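PDB 2WTB: peroxisomal fatty acid beta-oxidation multifunctional protein MFP2 from Arabidopsis thaliana, which hydrates long-chain enoyl-CoA thioesters and oxidises 3-hydroxyacyl-CoA with NAD+ in peroxisomal fatty acid beta-oxidation during seed germination. Local coordinates for residues Leu231-Ala234 with Lys235-Leu239; Asn244-His247 with Pro248-Leu252; Thr329-Leu333 with Ser334-Val338. All coordinates share one frame; numbering follows the deposited sequence.

How the contacts relate
The three contacts follow one another along the chain, and each is local, made within one continuous run of residues. Contacts 1 and 2 are neighbours, their centres 10 Å apart: contact 1 lies on helix 224-241, contact 2 at the start of the next helix, 247-260, and the two helices pack together, with Leu239 CD2 3.4 Å from Leu249 CD1 and Thr238 CG2 3.6 Å from Pro248 CB. Contact 3 sits on the opposite side of the chain's centre, about 41 Å from contact 1 and 39 Å from contact 2, centre to centre. It belongs to the NAD-binding domain of the dehydrogenase, so the helix pair and the dehydrogenase turn lie in distant parts of one multifunctional chain.

Contact 1. Residues Leu231-Ala234 with Lys235-Leu239; sequences LTFA and KAQTL
Leu231-Ala234 and Lys235-Leu239 are successive turns of helix 224-241, joined by regular i to i+4 backbone bonds. Lys235 N donates to Leu231 O at 3.0 Å and almost straight, with an N-H...O angle of 175°. Ala236 N bonds Thr232 O and Gln237 N bonds Phe233 O a little less straight, both donors lying close to the line of the carbonyl they meet. Ala234 O is gripped twice. Thr238 N reaches it at 2.9 Å along a more bent path, while the hydroxyl of the same residue, Thr238 OG1, donates to Ala234 O at 3.0 Å from above the carbonyl plane, 50° out of it. That second bond folds the threonine hydroxyl back on its own helix, as threonines in helices often do.

On another side of the helix, Phe233 and Gln237 meet one turn apart. Gln237 CG lies between its backbone N and carbonyl carbon, and from there the chain runs out extended, bringing OE1 to 3.5 Å from Phe233 CE2. The amide and the ring are inclined to each other by 49°, neither stacked nor perpendicular. Lys235 lays the start of its chain along the preceding turn, CG being 3.2 Å from Leu231 O; it then bends at its last torsion, and NZ forms a salt bridge with Asp253 of helix 247-260.

Ala234 and Thr238 also touch helix 160-169, through Leu164 and Leu168 respectively, whereas Leu231 and Lys235 reach Glu256. The arrangement is that of an amphipathic alpha-helix: its buried side packs against helices 160-169 and 247-260, and Phe233, Ala236 and Gln237 lie on its exposed side.

Contact 2. Residues Asn244-His247 with Pro248-Leu252; sequences NMKH and PLMCL
Lys246 and His247 meet Pro248-Cys251 in the first turn of helix 247-260, where the chain enters the helix and a proline takes an early position. Two backbone bonds cross the contact. Met250 N donates to Lys246 O at 3.0 Å, in the carbonyl plane, and Cys251 N reaches His247 O at 2.8 Å, well off straight (134°). Pro248, without an N-H of its own, suits this first turn, whose early nitrogens have no preceding turn to bond.

Apolar packing adds two touches. The Met250 chain runs out extended and sets its methyl CE 3.6 Å from Lys246 CB, while Met245 CB approaches Pro248 CD more loosely. Outside the segments, Cys251 packs on Leu140 and Ile145, and its side chain is about 7 Å from that of Glu139, the predicted proton acceptor.

The aromatic contact is CH-pi. His247 CG sits between its own backbone N and carbonyl carbon (chi1 53°), which swings the imidazole over the proline; the far nitrogen, NE2, makes a weak bond to Met245 SD. Pro248 CD lies over the centre of the His247 ring, 3.3 Å from its centroid.

Contact 3. Residues Thr329-Leu333 with Ser334-Val338; sequences TALIL and SNYPV
A Schellman motif ends helix 322-332 here, and the chain turns through it into strand 338-341 of the Rossmann-type NAD-binding domain, making the link from helix to strand. Its two defining bonds are both weak: Tyr336 N to Leu331 O at 3.1 Å, and Asn335 N to Ile332 O at 3.0 Å. Asn335 is the C-prime residue, with the positive phi (41°) that reverses the chain; a type I turn spans Ile332 to Asn335. Leu331 O also accepts from Ser334 N, at 2.9 Å and well above the carbonyl plane. The same oxygen lies in the plane of the Tyr336 ring, at its edge, 3.4 Å from Tyr336 CD1.

Apolar side chains pack across the turn. Leu331 CD2 approaches Tyr336 CD1 at 3.8 Å, the two side chains meeting at a slant. Val338 turns back toward the helix: its CG2, anti to its carbonyl carbon, comes to 3.4 Å from Leu331 CB, and its CB lies 3.8 Å from Ile332 CG2. Beyond the segments, Leu331 and Val338 both pack on Ile317 of strand 315-318, while Tyr336 rests on Val479 and Lys482 of helix 470-482.

The chemistry divides the work. Backbone N-H groups after the helix bond carbonyls of its last turn, two of the three bonds being weak, with Leu331 O taking two donors. The leucine, isoleucine and valine side chains pack the helix end directly on the strand start, within the crossover that joins the parallel neighbouring strands 315-318 and 338-341.

Contact 1. Residues Leu231-Ala234 with Lys235-Leu239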
ATOM      1  N   LEU A 231     -11.112 -11.518 -23.765  1.00 84.00           N
ATOM      2  CA  LEU A 231     -11.722 -10.393 -23.063  1.00 80.98           C
ATOM      3  C   LEU A 231     -12.840 -10.853 -22.131  1.00 81.20           C
ATOM      4  O   LEU A 231     -12.939 -10.403 -20.990  1.00 75.66           O
ATOM      5  CB  LEU A 231     -12.252  -9.362 -24.064  1.00 80.52           C
ATOM      6  CG  LEU A 231     -11.196  -8.463 -24.713  1.00 75.65           C
ATOM      7  CD1 LEU A 231     -11.703  -7.869 -26.018  1.00 72.46           C
ATOM      8  CD2 LEU A 231     -10.762  -7.368 -23.749  1.00 67.21           C
ATOM      9  N   THR A 232     -13.686 -11.749 -22.626  1.00 78.89           N
ATOM     10  CA  THR A 232     -14.745 -12.315 -21.806  1.00 87.18           C
ATOM     11  C   THR A 232     -14.151 -12.971 -20.563  1.00 87.43           C
ATOM     12  O   THR A 232     -14.550 -12.668 -19.438  1.00 89.23           O
ATOM     13  CB  THR A 232     -15.581 -13.341 -22.596  1.00 90.92           C
ATOM     14  OG1 THR A 232     -16.528 -12.651 -23.420  1.00 84.39           O
ATOM     15  CG2 THR A 232     -16.324 -14.271 -21.649  1.00 83.26           C
ATOM     16  N   PHE A 233     -13.186 -13.861 -20.774  1.00 84.01           N
ATOM     17  CA  PHE A 233     -12.528 -14.550 -19.672  1.00 88.75           C
ATOM     18  C   PHE A 233     -12.061 -13.561 -18.606  1.00 96.31           C
ATOM     19  O   PHE A 233     -12.423 -13.687 -17.435  1.00 79.44           O
ATOM     20  CB  PHE A 233     -11.345 -15.371 -20.189  1.00 86.70           C
ATOM     21  CG  PHE A 233     -10.589 -16.094 -19.109  1.00 89.44           C
ATOM     22  CD1 PHE A 233     -10.918 -17.393 -18.766  1.00 87.67           C
ATOM     23  CD2 PHE A 233      -9.546 -15.475 -18.439  1.00 94.78           C
ATOM     24  CE1 PHE A 233     -10.225 -18.061 -17.776  1.00 87.64           C
ATOM     25  CE2 PHE A 233      -8.849 -16.138 -17.448  1.00 95.66           C
ATOM     26  CZ  PHE A 233      -9.189 -17.433 -17.116  1.00 94.57           C
ATOM     27  N   ALA A 234     -11.261 -12.581 -19.023  1.00 85.55           N
ATOM     28  CA  ALA A 234     -10.744 -11.558 -18.116  1.00 80.65           C
ATOM     29  C   ALA A 234     -11.853 -10.930 -17.280  1.00 88.59           C
ATOM     30  O   ALA A 234     -11.791 -10.937 -16.052  1.00 86.54           O
ATOM     31  CB  ALA A 234     -10.000 -10.486 -18.897  1.00 75.81           C
ATOM     32  N   LYS A 235     -12.863 -10.387 -17.953  1.00 96.64           N
ATOM     33  CA  LYS A 235     -14.010  -9.796 -17.274  1.00 97.26           C
ATOM     34  C   LYS A 235     -14.539 -10.736 -16.201  1.00103.88           C
ATOM     35  O   LYS A 235     -14.802 -10.325 -15.070  1.00 96.88           O
ATOM     36  CB  LYS A 235     -15.129  -9.498 -18.273  1.00 88.34           C
ATOM     37  CG  LYS A 235     -14.797  -8.446 -19.315  1.00 89.69           C
ATOM     38  CD  LYS A 235     -15.877  -8.394 -20.385  1.00103.32           C
ATOM     39  CE  LYS A 235     -15.666  -7.232 -21.340  1.00107.93           C
ATOM     40  NZ  LYS A 235     -15.838  -5.922 -20.657  1.00111.59           N
ATOM     41  N   ALA A 236     -14.689 -12.004 -16.570  1.00111.98           N
ATOM     42  CA  ALA A 236     -15.254 -13.010 -15.679  1.00107.74           C
ATOM     43  C   ALA A 236     -14.455 -13.164 -14.388  1.00 99.47           C
ATOM     44  O   ALA A 236     -15.021 -13.124 -13.297  1.00103.41           O
ATOM     45  CB  ALA A 236     -15.368 -14.348 -16.397  1.00105.72           C
ATOM     46  N   GLN A 237     -13.142 -13.336 -14.512  1.00 96.50           N
ATOM     47  CA  GLN A 237     -12.306 -13.583 -13.343  1.00103.93           C
ATOM     48  C   GLN A 237     -11.999 -12.303 -12.565  1.00108.04           C
ATOM     49  O   GLN A 237     -11.525 -12.359 -11.430  1.00109.67           O
ATOM     50  CB  GLN A 237     -11.011 -14.295 -13.735  1.00105.10           C
ATOM     51  CG  GLN A 237      -9.944 -13.388 -14.311  1.00115.62           C
ATOM     52  CD  GLN A 237      -8.581 -14.049 -14.333  1.00127.39           C
ATOM     53  OE1 GLN A 237      -8.455 -15.242 -14.054  1.00131.54           O
ATOM     54  NE2 GLN A 237      -7.552 -13.277 -14.662  1.00128.20           N
ATOM     55  N   THR A 238     -12.268 -11.155 -13.176  1.00102.40           N
ATOM     56  CA  THR A 238     -12.106  -9.876 -12.492  1.00 91.11           C
ATOM     57  C   THR A 238     -13.312  -9.617 -11.594  1.00 96.24           C
ATOM     58  O   THR A 238     -13.226  -8.873 -10.615  1.00 91.13           O
ATOM     59  CB  THR A 238     -11.914  -8.711 -13.488  1.00 80.75           C
ATOM     60  OG1 THR A 238     -10.665  -8.869 -14.171  1.00 80.06           O
ATOM     61  CG2 THR A 238     -11.912  -7.374 -12.764  1.00 77.57           C
ATOM     62  N   LEU A 239     -14.433 -10.248 -11.929  1.00101.24           N
ATOM     63  CA  LEU A 239     -15.639 -10.171 -11.109  1.00114.87           C
ATOM     64  C   LEU A 239     -15.629 -11.230 -10.012  1.00124.76           C
ATOM     65  O   LEU A 239     -16.423 -11.175  -9.074  1.00121.17           O
ATOM     66  CB  LEU A 239     -16.893 -10.326 -11.972  1.00110.04           C
ATOM     67  CG  LEU A 239     -17.419  -9.052 -12.633  1.00108.94           C
ATOM     68  CD1 LEU A 239     -18.492  -9.374 -13.660  1.00102.24           C
ATOM     69  CD2 LEU A 239     -17.949  -8.097 -11.578  1.00113.74           C
TER

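Contact 2. Residues Asn244-His247 with Pro248-Leu252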
ATOM      1  N   ASN A 244     -15.976  -5.978  -5.886  1.00114.41           N
ATOM      2  CA  ASN A 244     -16.189  -4.697  -5.230  1.00117.92           C
ATOM      3  C   ASN A 244     -15.976  -3.478  -6.125  1.00109.22           C
ATOM      4  O   ASN A 244     -16.644  -2.456  -5.961  1.00109.20           O
ATOM      5  CB  ASN A 244     -15.267  -4.617  -4.016  1.00128.24           C
ATOM      6  CG  ASN A 244     -13.914  -5.260  -4.276  1.00125.56           C
ATOM      7  OD1 ASN A 244     -13.206  -4.886  -5.212  1.00119.51           O
ATOM      8  ND2 ASN A 244     -13.551  -6.237  -3.453  1.00125.64           N
ATOM      9  N   MET A 245     -15.041  -3.584  -7.064  1.00 94.67           N
ATOM     10  CA  MET A 245     -14.674  -2.449  -7.907  1.00 90.76           C
ATOM     11  C   MET A 245     -15.114  -2.637  -9.356  1.00 96.83           C
ATOM     12  O   MET A 245     -15.129  -3.754  -9.872  1.00106.92           O
ATOM     13  CB  MET A 245     -13.167  -2.195  -7.830  1.00 87.78           C
ATOM     14  CG  MET A 245     -12.686  -1.801  -6.443  1.00 80.89           C
ATOM     15  SD  MET A 245     -10.891  -1.767  -6.286  1.00103.41           S
ATOM     16  CE  MET A 245     -10.497  -3.513  -6.334  1.00 69.19           C
ATOM     17  N   LYS A 246     -15.466  -1.533 -10.008  1.00 86.27           N
ATOM     18  CA  LYS A 246     -16.007  -1.579 -11.361  1.00 77.59           C
ATOM     19  C   LYS A 246     -15.011  -1.119 -12.421  1.00 85.22           C
ATOM     20  O   LYS A 246     -15.059  -1.574 -13.565  1.00 82.56           O
ATOM     21  CB  LYS A 246     -17.277  -0.731 -11.451  1.00 83.76           C
ATOM     22  CG  LYS A 246     -18.443  -1.267 -10.636  1.00 94.86           C
ATOM     23  CD  LYS A 246     -19.664  -0.370 -10.766  1.00104.45           C
ATOM     24  CE  LYS A 246     -20.791  -0.834  -9.856  1.00115.61           C
ATOM     25  NZ  LYS A 246     -21.977   0.063  -9.938  1.00120.36           N
ATOM     26  N   HIS A 247     -14.108  -0.222 -12.038  1.00 87.05           N
ATOM     27  CA  HIS A 247     -13.192   0.391 -13.000  1.00 88.45           C
ATOM     28  C   HIS A 247     -12.423  -0.597 -13.889  1.00 79.06           C
ATOM     29  O   HIS A 247     -12.209  -0.317 -15.066  1.00 75.20           O
ATOM     30  CB  HIS A 247     -12.244   1.390 -12.317  1.00 84.08           C
ATOM     31  CG  HIS A 247     -11.492   0.821 -11.154  1.00 84.46           C
ATOM     32  ND1 HIS A 247     -10.166   0.461 -11.232  1.00 79.01           N
ATOM     33  CD2 HIS A 247     -11.883   0.556  -9.885  1.00 84.08           C
ATOM     34  CE1 HIS A 247      -9.770  -0.007 -10.060  1.00 80.58           C
ATOM     35  NE2 HIS A 247     -10.793   0.041  -9.227  1.00 86.55           N
ATOM     36  N   PRO A 248     -12.004  -1.750 -13.339  1.00 77.21           N
ATOM     37  CA  PRO A 248     -11.315  -2.718 -14.201  1.00 71.75           C
ATOM     38  C   PRO A 248     -12.188  -3.174 -15.368  1.00 77.53           C
ATOM     39  O   PRO A 248     -11.723  -3.212 -16.507  1.00 82.05           O
ATOM     40  CB  PRO A 248     -11.034  -3.890 -13.258  1.00 72.96           C
ATOM     41  CG  PRO A 248     -10.995  -3.278 -11.903  1.00 68.03           C
ATOM     42  CD  PRO A 248     -12.021  -2.186 -11.931  1.00 76.82           C
ATOM     43  N   LEU A 249     -13.441  -3.512 -15.084  1.00 87.05           N
ATOM     44  CA  LEU A 249     -14.364  -3.936 -16.129  1.00 84.51           C
ATOM     45  C   LEU A 249     -14.630  -2.790 -17.095  1.00 86.19           C
ATOM     46  O   LEU A 249     -14.752  -3.000 -18.302  1.00 82.13           O
ATOM     47  CB  LEU A 249     -15.680  -4.419 -15.520  1.00 82.05           C
ATOM     48  CG  LEU A 249     -15.555  -5.471 -14.420  1.00 94.50           C
ATOM     49  CD1 LEU A 249     -16.909  -5.729 -13.782  1.00104.44           C
ATOM     50  CD2 LEU A 249     -14.951  -6.757 -14.967  1.00 93.38           C
ATOM     51  N   MET A 250     -14.721  -1.579 -16.556  1.00 72.81           N
ATOM     52  CA  MET A 250     -14.920  -0.392 -17.374  1.00 75.74           C
ATOM     53  C   MET A 250     -13.723  -0.172 -18.291  1.00 78.28           C
ATOM     54  O   MET A 250     -13.858   0.370 -19.388  1.00 83.77           O
ATOM     55  CB  MET A 250     -15.135   0.839 -16.494  1.00 77.50           C
ATOM     56  CG  MET A 250     -16.369   0.768 -15.608  1.00 80.73           C
ATOM     57  SD  MET A 250     -16.546   2.222 -14.552  1.00 84.37           S
ATOM     58  CE  MET A 250     -18.112   1.872 -13.754  1.00195.63           C
ATOM     59  N   CYS A 251     -12.552  -0.603 -17.833  1.00 68.17           N
ATOM     60  CA  CYS A 251     -11.330  -0.477 -18.616  1.00 65.72           C
ATOM     61  C   CYS A 251     -11.281  -1.546 -19.700  1.00 83.30           C
ATOM     62  O   CYS A 251     -10.788  -1.305 -20.803  1.00 63.96           O
ATOM     63  CB  CYS A 251     -10.097  -0.586 -17.715  1.00 63.96           C
ATOM     64  SG  CYS A 251      -8.522  -0.577 -18.603  1.00 66.51           S
ATOM     65  N   LEU A 252     -11.790  -2.731 -19.377  1.00 66.32           N
ATOM     66  CA  LEU A 252     -11.839  -3.823 -20.339  1.00 81.21           C
ATOM     67  C   LEU A 252     -12.792  -3.484 -21.479  1.00 75.88           C
ATOM     68  O   LEU A 252     -12.583  -3.899 -22.619  1.00 76.65           O
ATOM     69  CB  LEU A 252     -12.261  -5.124 -19.659  1.00 67.27           C
ATOM     70  CG  LEU A 252     -11.234  -5.726 -18.697  1.00 74.21           C
ATOM     71  CD1 LEU A 252     -11.859  -6.835 -17.864  1.00 77.10           C
ATOM     72  CD2 LEU A 252     -10.020  -6.235 -19.460  1.00 63.65           C
TER

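Contact 3. Residues Thr329-Leu333 with Ser334-Val338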
ATOM      1  N   THR A 329      15.155 -10.567  10.022  1.00 86.50           N
ATOM      2  CA  THR A 329      14.996 -10.858   8.601  1.00 86.12           C
ATOM      3  C   THR A 329      14.782  -9.579   7.799  1.00 77.96           C
ATOM      4  O   THR A 329      15.473  -9.333   6.812  1.00 73.26           O
ATOM      5  CB  THR A 329      13.815 -11.816   8.348  1.00 93.15           C
ATOM      6  OG1 THR A 329      14.118 -13.108   8.889  1.00 94.12           O
ATOM      7  CG2 THR A 329      13.545 -11.947   6.856  1.00 87.83           C
ATOM      8  N   ALA A 330      13.823  -8.769   8.234  1.00 75.79           N
ATOM      9  CA  ALA A 330      13.511  -7.512   7.562  1.00 76.30           C
ATOM     10  C   ALA A 330      14.722  -6.585   7.503  1.00 70.99           C
ATOM     11  O   ALA A 330      14.941  -5.895   6.505  1.00 67.14           O
ATOM     12  CB  ALA A 330      12.349  -6.820   8.256  1.00 73.78           C
ATOM     13  N   LEU A 331      15.509  -6.576   8.574  1.00 70.90           N
ATOM     14  CA  LEU A 331      16.659  -5.683   8.678  1.00 75.86           C
ATOM     15  C   LEU A 331      17.812  -6.066   7.748  1.00 74.95           C
ATOM     16  O   LEU A 331      18.285  -5.237   6.970  1.00 74.03           O
ATOM     17  CB  LEU A 331      17.142  -5.594  10.130  1.00 78.16           C
ATOM     18  CG  LEU A 331      16.288  -4.756  11.087  1.00 74.01           C
ATOM     19  CD1 LEU A 331      16.671  -5.022  12.536  1.00 75.23           C
ATOM     20  CD2 LEU A 331      16.407  -3.275  10.764  1.00 56.87           C
ATOM     21  N   ILE A 332      18.265  -7.314   7.827  1.00 76.88           N
ATOM     22  CA  ILE A 332      19.357  -7.776   6.970  1.00 79.06           C
ATOM     23  C   ILE A 332      18.963  -7.769   5.493  1.00 79.53           C
ATOM     24  O   ILE A 332      19.812  -7.601   4.617  1.00 82.97           O
ATOM     25  CB  ILE A 332      19.855  -9.185   7.359  1.00 76.28           C
ATOM     26  CG1 ILE A 332      18.712 -10.200   7.293  1.00 78.51           C
ATOM     27  CG2 ILE A 332      20.487  -9.168   8.743  1.00 73.91           C
ATOM     28  CD1 ILE A 332      19.135 -11.614   7.625  1.00 80.87           C
ATOM     29  N   LEU A 333      17.674  -7.952   5.222  1.00 71.18           N
ATOM     30  CA  LEU A 333      17.168  -7.876   3.857  1.00 69.76           C
ATOM     31  C   LEU A 333      17.376  -6.479   3.285  1.00 73.72           C
ATOM     32  O   LEU A 333      17.280  -6.273   2.074  1.00 66.34           O
ATOM     33  CB  LEU A 333      15.686  -8.253   3.803  1.00 75.67           C
ATOM     34  CG  LEU A 333      15.351  -9.746   3.854  1.00 85.20           C
ATOM     35  CD1 LEU A 333      13.848  -9.974   3.707  1.00 71.49           C
ATOM     36  CD2 LEU A 333      16.118 -10.507   2.783  1.00 95.52           C
ATOM     37  N   SER A 334      17.659  -5.523   4.166  1.00 70.69           N
ATOM     38  CA  SER A 334      17.934  -4.149   3.757  1.00 73.48           C
ATOM     39  C   SER A 334      19.356  -3.746   4.142  1.00 78.85           C
ATOM     40  O   SER A 334      19.596  -2.619   4.574  1.00 72.14           O
ATOM     41  CB  SER A 334      16.927  -3.187   4.388  1.00 74.80           C
ATOM     42  OG  SER A 334      15.601  -3.513   4.009  1.00 84.91           O
ATOM     43  N   ASN A 335      20.291  -4.674   3.964  1.00 87.53           N
ATOM     44  CA  ASN A 335      21.690  -4.477   4.353  1.00 88.02           C
ATOM     45  C   ASN A 335      21.895  -3.770   5.695  1.00 71.69           C
ATOM     46  O   ASN A 335      22.589  -2.758   5.777  1.00 77.49           O
ATOM     47  CB  ASN A 335      22.503  -3.798   3.239  1.00 97.15           C
ATOM     48  CG  ASN A 335      21.787  -2.612   2.622  1.00106.90           C
ATOM     49  OD1 ASN A 335      20.784  -2.771   1.925  1.00109.25           O
ATOM     50  ND2 ASN A 335      22.313  -1.415   2.859  1.00106.62           N
ATOM     51  N   TYR A 336      21.282  -4.315   6.741  1.00 61.35           N
ATOM     52  CA  TYR A 336      21.523  -3.862   8.107  1.00 66.66           C
ATOM     53  C   TYR A 336      22.259  -4.949   8.880  1.00 75.95           C
ATOM     54  O   TYR A 336      21.735  -6.048   9.061  1.00 85.42           O
ATOM     55  CB  TYR A 336      20.206  -3.552   8.823  1.00 74.00           C
ATOM     56  CG  TYR A 336      19.642  -2.174   8.563  1.00 78.51           C
ATOM     57  CD1 TYR A 336      18.464  -2.009   7.849  1.00 77.30           C
ATOM     58  CD2 TYR A 336      20.280  -1.039   9.047  1.00 76.56           C
ATOM     59  CE1 TYR A 336      17.939  -0.752   7.617  1.00 74.36           C
ATOM     60  CE2 TYR A 336      19.763   0.224   8.817  1.00 71.55           C
ATOM     61  CZ  TYR A 336      18.593   0.360   8.102  1.00 66.89           C
ATOM     62  OH  TYR A 336      18.073   1.613   7.871  1.00 57.02           O
ATOM     63  N   PRO A 337      23.482  -4.653   9.337  1.00 76.26           N
ATOM     64  CA  PRO A 337      24.196  -5.616  10.180  1.00 72.17           C
ATOM     65  C   PRO A 337      23.410  -5.875  11.461  1.00 63.12           C
ATOM     66  O   PRO A 337      23.269  -4.972  12.284  1.00 67.76           O
ATOM     67  CB  PRO A 337      25.509  -4.895  10.497  1.00 71.10           C
ATOM     68  CG  PRO A 337      25.675  -3.901   9.396  1.00 70.71           C
ATOM     69  CD  PRO A 337      24.288  -3.454   9.055  1.00 73.24           C
ATOM     70  N   VAL A 338      22.898  -7.089  11.621  1.00 61.95           N
ATOM     71  CA  VAL A 338      22.052  -7.409  12.765  1.00 72.24           C
ATOM     72  C   VAL A 338      22.681  -8.459  13.672  1.00 79.05           C
ATOM     73  O   VAL A 338      23.288  -9.422  13.204  1.00 81.32           O
ATOM     74  CB  VAL A 338      20.658  -7.888  12.315  1.00 74.80           C
ATOM     75  CG1 VAL A 338      19.900  -8.512  13.478  1.00 72.61           C
ATOM     76  CG2 VAL A 338      19.873  -6.731  11.721  1.00 77.05           C
TER